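Local coordinates for protein serine racemase (Enterococcus faecalis, PDB 4ECL) that belongs to the alanine racemase family of enzymes, joining a TIM-barrel domain to a mainly beta C-terminal domain, here as the cytoplasmic part of VanTG, at residues G221-G226 with L239-V244; S203-L208 with T231-K236; E32-V37 with V58-V63. All coordinates share one frame; numbering follows the deposited sequence.

Contact 1. Residues G221-G226 with L239-V244. With SO4 (sulfate ion), chain G.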
loop_
_atom_site.group_PDB
_atom_site.type_symbol
_atom_site.label_atom_id
_atom_site.label_comp_id
_atom_site.label_asym_id
_atom_site.label_seq_id
_atom_site.Cartn_x
_atom_site.Cartn_y
_atom_site.Cartn_z
ATOM N N GLY A 221 -1.346 6.110 -19.029
ATOM C CA GLY A 221 -1.153 5.924 -17.603
ATOM C C GLY A 221 -0.007 6.784 -17.108
ATOM O O GLY A 221 -0.191 7.975 -16.860
ATOM N N VAL A 222 1.178 6.195 -16.976
ATOM C CA VAL A 222 2.315 6.906 -16.390
ATOM C C VAL A 222 2.638 8.238 -17.072
ATOM O O VAL A 222 2.990 9.199 -16.392
ATOM C CB VAL A 222 3.598 6.037 -16.329
ATOM C CG1 VAL A 222 3.418 4.889 -15.359
ATOM C CG2 VAL A 222 3.987 5.525 -17.735
ATOM N N ALA A 223 2.510 8.304 -18.399
ATOM C CA ALA A 223 2.824 9.536 -19.117
ATOM C C ALA A 223 1.922 10.670 -18.655
ATOM O O ALA A 223 2.361 11.817 -18.533
ATOM C CB ALA A 223 2.707 9.342 -20.645
ATOM N N LEU A 224 0.658 10.351 -18.400
ATOM C CA LEU A 224 -0.288 11.362 -17.953
ATOM C C LEU A 224 0.182 11.991 -16.635
ATOM O O LEU A 224 -0.049 13.177 -16.373
ATOM C CB LEU A 224 -1.661 10.730 -17.778
ATOM C CG LEU A 224 -2.800 11.622 -17.298
ATOM C CD1 LEU A 224 -3.199 12.575 -18.379
ATOM C CD2 LEU A 224 -3.995 10.792 -16.834
ATOM N N TYR A 225 0.866 11.196 -15.825
ATOM C CA TYR A 225 1.306 11.649 -14.506
ATOM C C TYR A 225 2.723 12.224 -14.531
ATOM O O TYR A 225 3.276 12.620 -13.502
ATOM C CB TYR A 225 1.162 10.509 -13.488
ATOM C CG TYR A 225 -0.256 9.978 -13.438
ATOM C CD1 TYR A 225 -1.295 10.774 -12.965
ATOM C CD2 TYR A 225 -0.561 8.702 -13.885
ATOM C CE1 TYR A 225 -2.598 10.309 -12.923
ATOM C CE2 TYR A 225 -1.865 8.223 -13.846
ATOM C CZ TYR A 225 -2.877 9.035 -13.363
ATOM O OH TYR A 225 -4.180 8.578 -13.329
ATOM N N GLY A 226 3.309 12.268 -15.719
ATOM C CA GLY A 226 4.550 12.995 -15.927
ATOM C C GLY A 226 5.758 12.252 -15.408
ATOM O O GLY A 226 6.802 12.840 -15.116
ATOM N N LEU A 239 8.514 13.733 -25.442
ATOM C CA LEU A 239 7.544 14.738 -25.050
ATOM C C LEU A 239 7.988 15.471 -23.792
ATOM O O LEU A 239 8.769 14.951 -22.986
ATOM C CB LEU A 239 6.174 14.095 -24.817
ATOM C CG LEU A 239 5.550 13.418 -26.042
ATOM C CD1 LEU A 239 4.156 12.905 -25.707
ATOM C CD2 LEU A 239 5.509 14.394 -27.204
ATOM N N ASP A 240 7.474 16.684 -23.633
ATOM C CA ASP A 240 7.754 17.499 -22.467
ATOM C C ASP A 240 6.697 17.207 -21.419
ATOM O O ASP A 240 5.675 17.884 -21.356
ATOM C CB ASP A 240 7.738 18.984 -22.850
ATOM C CG ASP A 240 8.079 19.892 -21.683
ATOM O OD1 ASP A 240 8.765 19.426 -20.747
ATOM O OD2 ASP A 240 7.661 21.071 -21.701
ATOM N N LEU A 241 6.936 16.180 -20.610
ATOM C CA LEU A 241 5.988 15.779 -19.572
ATOM C C LEU A 241 6.481 16.232 -18.195
ATOM O O LEU A 241 7.679 16.169 -17.897
ATOM C CB LEU A 241 5.780 14.265 -19.607
ATOM C CG LEU A 241 5.234 13.764 -20.942
ATOM C CD1 LEU A 241 5.312 12.254 -21.019
ATOM C CD2 LEU A 241 3.803 14.259 -21.137
ATOM N N ARG A 242 5.567 16.713 -17.362
ATOM C CA ARG A 242 5.977 17.283 -16.084
ATOM C C ARG A 242 5.354 16.518 -14.908
ATOM O O ARG A 242 4.175 16.179 -14.957
ATOM C CB ARG A 242 5.631 18.769 -16.039
ATOM C CG ARG A 242 6.328 19.568 -17.151
ATOM C CD ARG A 242 6.010 21.048 -17.111
ATOM N NE ARG A 242 6.620 21.739 -18.245
ATOM C CZ ARG A 242 6.174 22.882 -18.754
ATOM N NH1 ARG A 242 5.103 23.475 -18.240
ATOM N NH2 ARG A 242 6.797 23.428 -19.791
ATOM N N PRO A 243 6.147 16.253 -13.850
ATOM C CA PRO A 243 5.677 15.435 -12.718
ATOM C C PRO A 243 4.505 16.084 -11.989
ATOM O O PRO A 243 4.533 17.284 -11.690
ATOM C CB PRO A 243 6.900 15.369 -11.791
ATOM C CG PRO A 243 7.739 16.559 -12.161
ATOM C CD PRO A 243 7.521 16.744 -13.643
ATOM N N VAL A 244 3.477 15.288 -11.726
ATOM C CA VAL A 244 2.260 15.775 -11.091
ATOM C C VAL A 244 2.287 15.609 -9.564
ATOM O O VAL A 244 1.769 16.459 -8.822
ATOM C CB VAL A 244 1.024 15.057 -11.679
ATOM C CG1 VAL A 244 -0.248 15.430 -10.919
ATOM C CG2 VAL A 244 0.884 15.382 -13.168
HETATM S S SO4 G . 0.770 2.822 -18.794
HETATM O O1 SO4 G . -0.310 1.828 -18.803
HETATM O O2 SO4 G . 0.402 3.938 -19.664
HETATM O O3 SO4 G . 0.941 3.287 -17.420
HETATM O O4 SO4 G . 2.010 2.200 -19.245
HETATM O O HOH W 1 9.047 14.286 -15.674
#
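G226 and R242 meet where the packing is tightest: G226 CA lies 3.3 Å from R242 O, its C-H aimed almost straight at that oxygen (166° at the hydrogen). With no side chain and a positive phi, G226 lets the backbone of 242-243 come against its own. One step along, V244 N donates to Y225 O at 3.2 Å (150° at the hydrogen), reaching it from well above the carbonyl plane. V244 adds a branch to the same oxygen, V244 CG2 sitting 3.7 Å from Y225 O. L241 comes against A223, earlier in the other segment. Its CG is anti to the carbonyl carbon (chi1 -60°), and beyond it L241 CD1 rests 3.9 Å from A223 CB. Residues 222-224 take helical backbone angles in the loop after strand 217-220 of the TIM barrel, and 239-244 run past them on the way to strand 245-257. On the barrel side, V222 N donates to sulfate O3 at 3.0 Å. G221 N donates to sulfate O2 at 2.9 Å, and Y42 OH and S204 OG are further partners of the ion. This is consistent with the phosphate site of the cofactor in alanine racemases, although the sulfate probably came from the crystallisation liquor. Y225 turns its ring into the interior, where it stacks on H44. The far side is looser and wetter. One water donates to both G226 O (2.7 Å) and L241 O (3.2 Å), bridging the backbones where they part. The exposed R242 also points away from 221-226, and its NH2 forms a salt bridge with OD2 of D240, two residues back in its own segment, through a weak hydrogen bond.

Contact 2. Residues S203-L208 with T231-K236. With SO4 (sulfate ion), chain G.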
loop_
_atom_site.group_PDB
_atom_site.type_symbol
_atom_site.label_atom_id
_atom_site.label_comp_id
_atom_site.label_asym_id
_atom_site.label_seq_id
_atom_site.Cartn_x
_atom_site.Cartn_y
_atom_site.Cartn_z
ATOM N N SER A 203 -0.743 1.921 -24.927
ATOM C CA SER A 203 -0.651 2.583 -23.644
ATOM C C SER A 203 0.408 3.674 -23.794
ATOM O O SER A 203 0.723 4.048 -24.928
ATOM C CB SER A 203 -0.297 1.574 -22.554
ATOM O OG SER A 203 -1.370 0.674 -22.372
ATOM N N SER A 204 0.956 4.179 -22.679
ATOM C CA SER A 204 1.926 5.291 -22.724
ATOM C C SER A 204 3.091 5.059 -23.685
ATOM O O SER A 204 3.387 5.900 -24.523
ATOM C CB SER A 204 2.507 5.613 -21.331
ATOM O OG SER A 204 1.531 6.137 -20.439
ATOM N N TYR A 205 3.780 3.934 -23.550
ATOM C CA TYR A 205 4.931 3.688 -24.413
ATOM C C TYR A 205 4.528 3.332 -25.858
ATOM O O TYR A 205 5.340 3.428 -26.787
ATOM C CB TYR A 205 5.850 2.631 -23.798
ATOM C CG TYR A 205 6.650 3.162 -22.630
ATOM C CD1 TYR A 205 7.822 3.883 -22.837
ATOM C CD2 TYR A 205 6.229 2.955 -21.325
ATOM C CE1 TYR A 205 8.566 4.383 -21.769
ATOM C CE2 TYR A 205 6.963 3.446 -20.248
ATOM C CZ TYR A 205 8.130 4.161 -20.475
ATOM O OH TYR A 205 8.859 4.648 -19.403
ATOM N N GLY A 206 3.273 2.935 -26.039
ATOM C CA GLY A 206 2.750 2.660 -27.371
ATOM C C GLY A 206 2.706 3.946 -28.173
ATOM O O GLY A 206 3.074 3.981 -29.355
ATOM N N LEU A 207 2.243 5.007 -27.520
ATOM C CA LEU A 207 2.286 6.353 -28.094
ATOM C C LEU A 207 3.725 6.811 -28.309
ATOM O O LEU A 207 4.087 7.240 -29.399
ATOM C CB LEU A 207 1.570 7.353 -27.181
ATOM C CG LEU A 207 1.652 8.814 -27.618
ATOM C CD1 LEU A 207 1.203 8.989 -29.084
ATOM C CD2 LEU A 207 0.813 9.670 -26.688
ATOM N N LEU A 208 4.543 6.721 -27.265
ATOM C CA LEU A 208 5.917 7.232 -27.316
ATOM C C LEU A 208 6.816 6.495 -28.302
ATOM O O LEU A 208 7.685 7.105 -28.929
ATOM C CB LEU A 208 6.568 7.180 -25.929
ATOM C CG LEU A 208 5.951 8.023 -24.818
ATOM C CD1 LEU A 208 6.725 7.803 -23.514
ATOM C CD2 LEU A 208 5.935 9.493 -25.209
ATOM N N THR A 231 14.199 5.147 -15.803
ATOM C CA THR A 231 15.074 6.218 -16.267
ATOM C C THR A 231 16.393 5.614 -16.753
ATOM O O THR A 231 16.973 4.777 -16.062
ATOM C CB THR A 231 15.357 7.244 -15.134
ATOM O OG1 THR A 231 15.480 6.567 -13.873
ATOM C CG2 THR A 231 14.235 8.272 -15.043
ATOM N N ASN A 232 16.865 6.006 -17.937
ATOM C CA ASN A 232 16.167 6.919 -18.834
ATOM C C ASN A 232 16.144 6.354 -20.253
ATOM O O ASN A 232 17.144 6.444 -20.975
ATOM C CB ASN A 232 16.865 8.285 -18.867
ATOM C CG ASN A 232 16.911 8.961 -17.510
ATOM O OD1 ASN A 232 16.003 9.714 -17.148
ATOM N ND2 ASN A 232 17.973 8.703 -16.754
ATOM N N ASP A 233 15.017 5.773 -20.659
ATOM C CA ASP A 233 14.892 5.271 -22.025
ATOM C C ASP A 233 14.779 6.418 -23.018
ATOM O O ASP A 233 14.098 7.414 -22.753
ATOM C CB ASP A 233 13.674 4.353 -22.178
ATOM C CG ASP A 233 13.403 3.976 -23.636
ATOM O OD1 ASP A 233 14.375 3.695 -24.373
ATOM O OD2 ASP A 233 12.221 3.970 -24.050
ATOM N N LYS A 234 15.448 6.274 -24.158
ATOM C CA LYS A 234 15.225 7.176 -25.278
ATOM C C LYS A 234 14.043 6.677 -26.106
ATOM O O LYS A 234 14.195 5.793 -26.951
ATOM C CB LYS A 234 16.471 7.286 -26.158
ATOM C CG LYS A 234 16.341 8.322 -27.266
ATOM C CD LYS A 234 17.550 9.241 -27.304
ATOM C CE LYS A 234 17.802 9.863 -25.935
ATOM N NZ LYS A 234 19.042 10.689 -25.919
ATOM N N THR A 235 12.866 7.239 -25.846
ATOM C CA THR A 235 11.685 6.905 -26.626
ATOM C C THR A 235 11.758 7.573 -27.996
ATOM O O THR A 235 12.537 8.502 -28.190
ATOM C CB THR A 235 10.400 7.335 -25.906
ATOM O OG1 THR A 235 10.532 8.695 -25.483
ATOM C CG2 THR A 235 10.134 6.440 -24.687
ATOM N N LYS A 236 10.952 7.099 -28.943
ATOM C CA LYS A 236 10.946 7.670 -30.284
ATOM C C LYS A 236 10.496 9.125 -30.233
ATOM O O LYS A 236 11.183 10.008 -30.731
ATOM C CB LYS A 236 10.065 6.856 -31.237
ATOM C CG LYS A 236 10.620 5.478 -31.566
ATOM C CD LYS A 236 12.075 5.574 -31.998
ATOM C CE LYS A 236 12.695 4.197 -32.200
ATOM N NZ LYS A 236 14.168 4.281 -32.452
HETATM S S SO4 G . 0.770 2.822 -18.794
HETATM O O1 SO4 G . -0.310 1.828 -18.803
HETATM O O2 SO4 G . 0.402 3.938 -19.664
HETATM O O3 SO4 G . 0.941 3.287 -17.420
HETATM O O4 SO4 G . 2.010 2.200 -19.245
#
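L208 and T235 bring the two backbones nearest, with their CA atoms 5.8 Å apart: a short helix beginning at S204 is flanked by an irregular chain whose backbone comes nearest at L208. Just beyond, K236 N is hydrogen-bonded to N209 OD1. L208 and T235 carry most of the contact. T235 CG2, anti to the carbonyl carbon and beside the backbone N, fits between two helix residues, 3.8 Å from L208 CB and 3.9 Å from Y205 CE1. It meets the tyrosine ring at the edge, near the ring plane, while T235 OG1 bonds to L237 O. D233, poorly ordered, adds OD2 obliquely to the same ring, and this oxygen is buried by the contact without a partner in the model. At the start of the helix the first turn faces the sulfate: O2 accepts from S204 N at 3.1 Å and from S204 OG at 2.6 Å, a place where the helix N-terminus would probably favour an anion. Helix 204-209 follows barrel strand 198-200. L207 packs on I218 of strand 217-220, N209 touches D233 and T235, and T231, at the start of 231-236, reaches P347 and E351 of helix 346-352.

Contact 3. Residues E32-V37 with V58-V63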
loop_
_atom_site.group_PDB
_atom_site.type_symbol
_atom_site.label_atom_id
_atom_site.label_comp_id
_atom_site.label_asym_id
_atom_site.label_seq_id
_atom_site.Cartn_x
_atom_site.Cartn_y
_atom_site.Cartn_z
ATOM N N GLU A 32 -8.638 9.808 -29.363
ATOM C CA GLU A 32 -9.027 10.363 -28.074
ATOM C C GLU A 32 -8.145 9.865 -26.923
ATOM O O GLU A 32 -7.732 8.701 -26.879
ATOM C CB GLU A 32 -10.498 10.051 -27.800
ATOM C CG GLU A 32 -11.141 10.971 -26.795
ATOM C CD GLU A 32 -12.564 10.568 -26.468
ATOM O OE1 GLU A 32 -13.209 9.911 -27.319
ATOM O OE2 GLU A 32 -13.031 10.900 -25.353
ATOM N N LEU A 33 -7.847 10.764 -25.996
ATOM C CA LEU A 33 -7.084 10.405 -24.815
ATOM C C LEU A 33 -7.973 9.615 -23.852
ATOM O O LEU A 33 -9.022 10.102 -23.421
ATOM C CB LEU A 33 -6.517 11.676 -24.152
ATOM C CG LEU A 33 -5.469 11.482 -23.059
ATOM C CD1 LEU A 33 -4.572 12.723 -22.931
ATOM C CD2 LEU A 33 -6.133 11.160 -21.713
HETATM N N MSE A 34 -7.571 8.381 -23.541
HETATM C CA MSE A 34 -8.270 7.613 -22.504
HETATM C C MSE A 34 -7.426 7.595 -21.237
HETATM O O MSE A 34 -6.399 6.906 -21.159
HETATM C CB MSE A 34 -8.586 6.179 -22.950
HETATM C CG MSE A 34 -9.416 5.425 -21.919
HETATM SE SE MSE A 34 -9.882 3.604 -22.424
HETATM C CE MSE A 34 -11.424 3.969 -23.571
ATOM N N ALA A 35 -7.855 8.369 -20.248
ATOM C CA ALA A 35 -7.051 8.550 -19.065
ATOM C C ALA A 35 -7.226 7.327 -18.172
ATOM O O ALA A 35 -8.340 6.990 -17.766
ATOM C CB ALA A 35 -7.464 9.822 -18.346
ATOM N N VAL A 36 -6.120 6.654 -17.888
ATOM C CA VAL A 36 -6.155 5.475 -17.046
ATOM C C VAL A 36 -6.069 5.912 -15.580
ATOM O O VAL A 36 -5.012 6.376 -15.126
ATOM C CB VAL A 36 -4.978 4.560 -17.384
ATOM C CG1 VAL A 36 -4.985 3.327 -16.479
ATOM C CG2 VAL A 36 -5.042 4.160 -18.858
ATOM N N VAL A 37 -7.174 5.789 -14.842
ATOM C CA VAL A 37 -7.226 6.326 -13.477
ATOM C C VAL A 37 -7.410 5.246 -12.401
ATOM O O VAL A 37 -7.837 5.532 -11.285
ATOM C CB VAL A 37 -8.315 7.421 -13.340
ATOM C CG1 VAL A 37 -7.922 8.663 -14.151
ATOM C CG2 VAL A 37 -9.683 6.910 -13.792
ATOM N N VAL A 58 -11.054 16.043 -20.869
ATOM C CA VAL A 58 -10.890 14.607 -21.084
ATOM C C VAL A 58 -12.275 13.982 -21.003
ATOM O O VAL A 58 -13.029 14.261 -20.071
ATOM C CB VAL A 58 -9.971 13.972 -20.026
ATOM C CG1 VAL A 58 -9.954 12.452 -20.162
ATOM C CG2 VAL A 58 -8.560 14.555 -20.119
ATOM N N SER A 59 -12.621 13.153 -21.987
ATOM C CA SER A 59 -13.964 12.585 -22.051
ATOM C C SER A 59 -13.991 11.053 -22.134
ATOM O O SER A 59 -14.960 10.466 -22.619
ATOM C CB SER A 59 -14.716 13.194 -23.230
ATOM O OG SER A 59 -13.843 13.329 -24.337
ATOM N N SER A 60 -12.928 10.420 -21.652
ATOM C CA SER A 60 -12.818 8.964 -21.642
ATOM C C SER A 60 -11.874 8.477 -20.535
ATOM O O SER A 60 -10.734 8.944 -20.430
ATOM C CB SER A 60 -12.325 8.479 -23.006
ATOM O OG SER A 60 -12.494 7.084 -23.149
ATOM N N PHE A 61 -12.348 7.535 -19.719
ATOM C CA PHE A 61 -11.573 7.016 -18.580
ATOM C C PHE A 61 -11.549 5.482 -18.544
ATOM O O PHE A 61 -12.511 4.826 -18.951
ATOM C CB PHE A 61 -12.124 7.565 -17.247
ATOM C CG PHE A 61 -12.098 9.062 -17.172
ATOM C CD1 PHE A 61 -10.957 9.723 -16.762
ATOM C CD2 PHE A 61 -13.192 9.806 -17.580
ATOM C CE1 PHE A 61 -10.916 11.105 -16.739
ATOM C CE2 PHE A 61 -13.162 11.185 -17.562
ATOM C CZ PHE A 61 -12.022 11.838 -17.136
ATOM N N ALA A 62 -10.437 4.931 -18.059
ATOM C CA ALA A 62 -10.287 3.493 -17.853
ATOM C C ALA A 62 -10.032 3.214 -16.368
ATOM O O ALA A 62 -9.229 3.901 -15.735
ATOM C CB ALA A 62 -9.131 2.975 -18.675
ATOM N N VAL A 63 -10.711 2.208 -15.817
ATOM C CA VAL A 63 -10.477 1.784 -14.439
ATOM C C VAL A 63 -10.247 0.288 -14.433
ATOM O O VAL A 63 -10.516 -0.383 -15.429
ATOM C CB VAL A 63 -11.685 2.073 -13.548
ATOM C CG1 VAL A 63 -11.764 3.556 -13.234
ATOM C CG2 VAL A 63 -12.954 1.598 -14.227
HETATM O O HOH W 2 -10.554 12.277 -23.973
#
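A62, S60 and V37 bury the most surface where strand 60-63 lies beside strand 32-36. A62 is gripped through both ends of its backbone: A62 N donates to A35 O at 3.0 Å, and A62 O accepts from V37 N at 2.9 Å, the donor standing nearly along the C=O axis. A62 CB points to the face shared with V36 and rests 3.9 Å from SE of M34, a selenomethionine. S60 bonds one step earlier, S60 O taking A35 N at 2.9 Å. S60 OG is anti to the backbone N (chi1 -166°) and lies 3.3 Å from M34 CE, while the hydroxyl is hydrogen-bonded to E80 OE2 on the next strand. S60 CB also faces the carboxylate of E32, whose extended chain reaches towards S59. There S59 OG donates to E32 OE2 at 2.8 Å, from above the carboxylate plane (45° out of it), and a water donating to OE2 and to L33 O and accepting from S59 N closes this end of the pair. At the other end V37 splits its branches: V37 CG2 lies by A62 O and 4.0 Å from V63 CG1, and V37 CG1 meets F61 CD1 obliquely. F61 and A35 share the opposite face of the sheet, where both pack on L53 of helix 46-55. The side chain of V36, on the face of A62, is about 5 Å from the bound sulfate. The strands run in the same direction, their axes inclined at 33°, and the residues between them are mostly helix: a beta-alpha-beta crossover, with helix 46-55 outside the sheet and the V36-A62 face turned inward, characteristic of neighbouring strands in a TIM barrel.

In the fold
Contacts 1 and 2 bind the sulfate directly, and the side chain of V36 in contact 3 lies about 5 Å from it. Contacts 1 and 2, with centres 11 Å apart, interlock along the chain; the hydroxyl of S204 joins them, since S204 OG also lies 3.1 Å from A223 N in a probable hydrogen bond. Contact 3 is complete earlier in the sequence, its centre 14 Å from that of contact 1, and a probable hydrogen bond of 3.0 Å between Y225 OH and V36 O ties 221-226 to the barrel strand. L224 CD2 packs on A35 CB as well. Contacts 2 and 3 do not touch, their nearest atoms being about 6 Å apart, so contact 1 bridges them at what is probably the cofactor phosphate pocket.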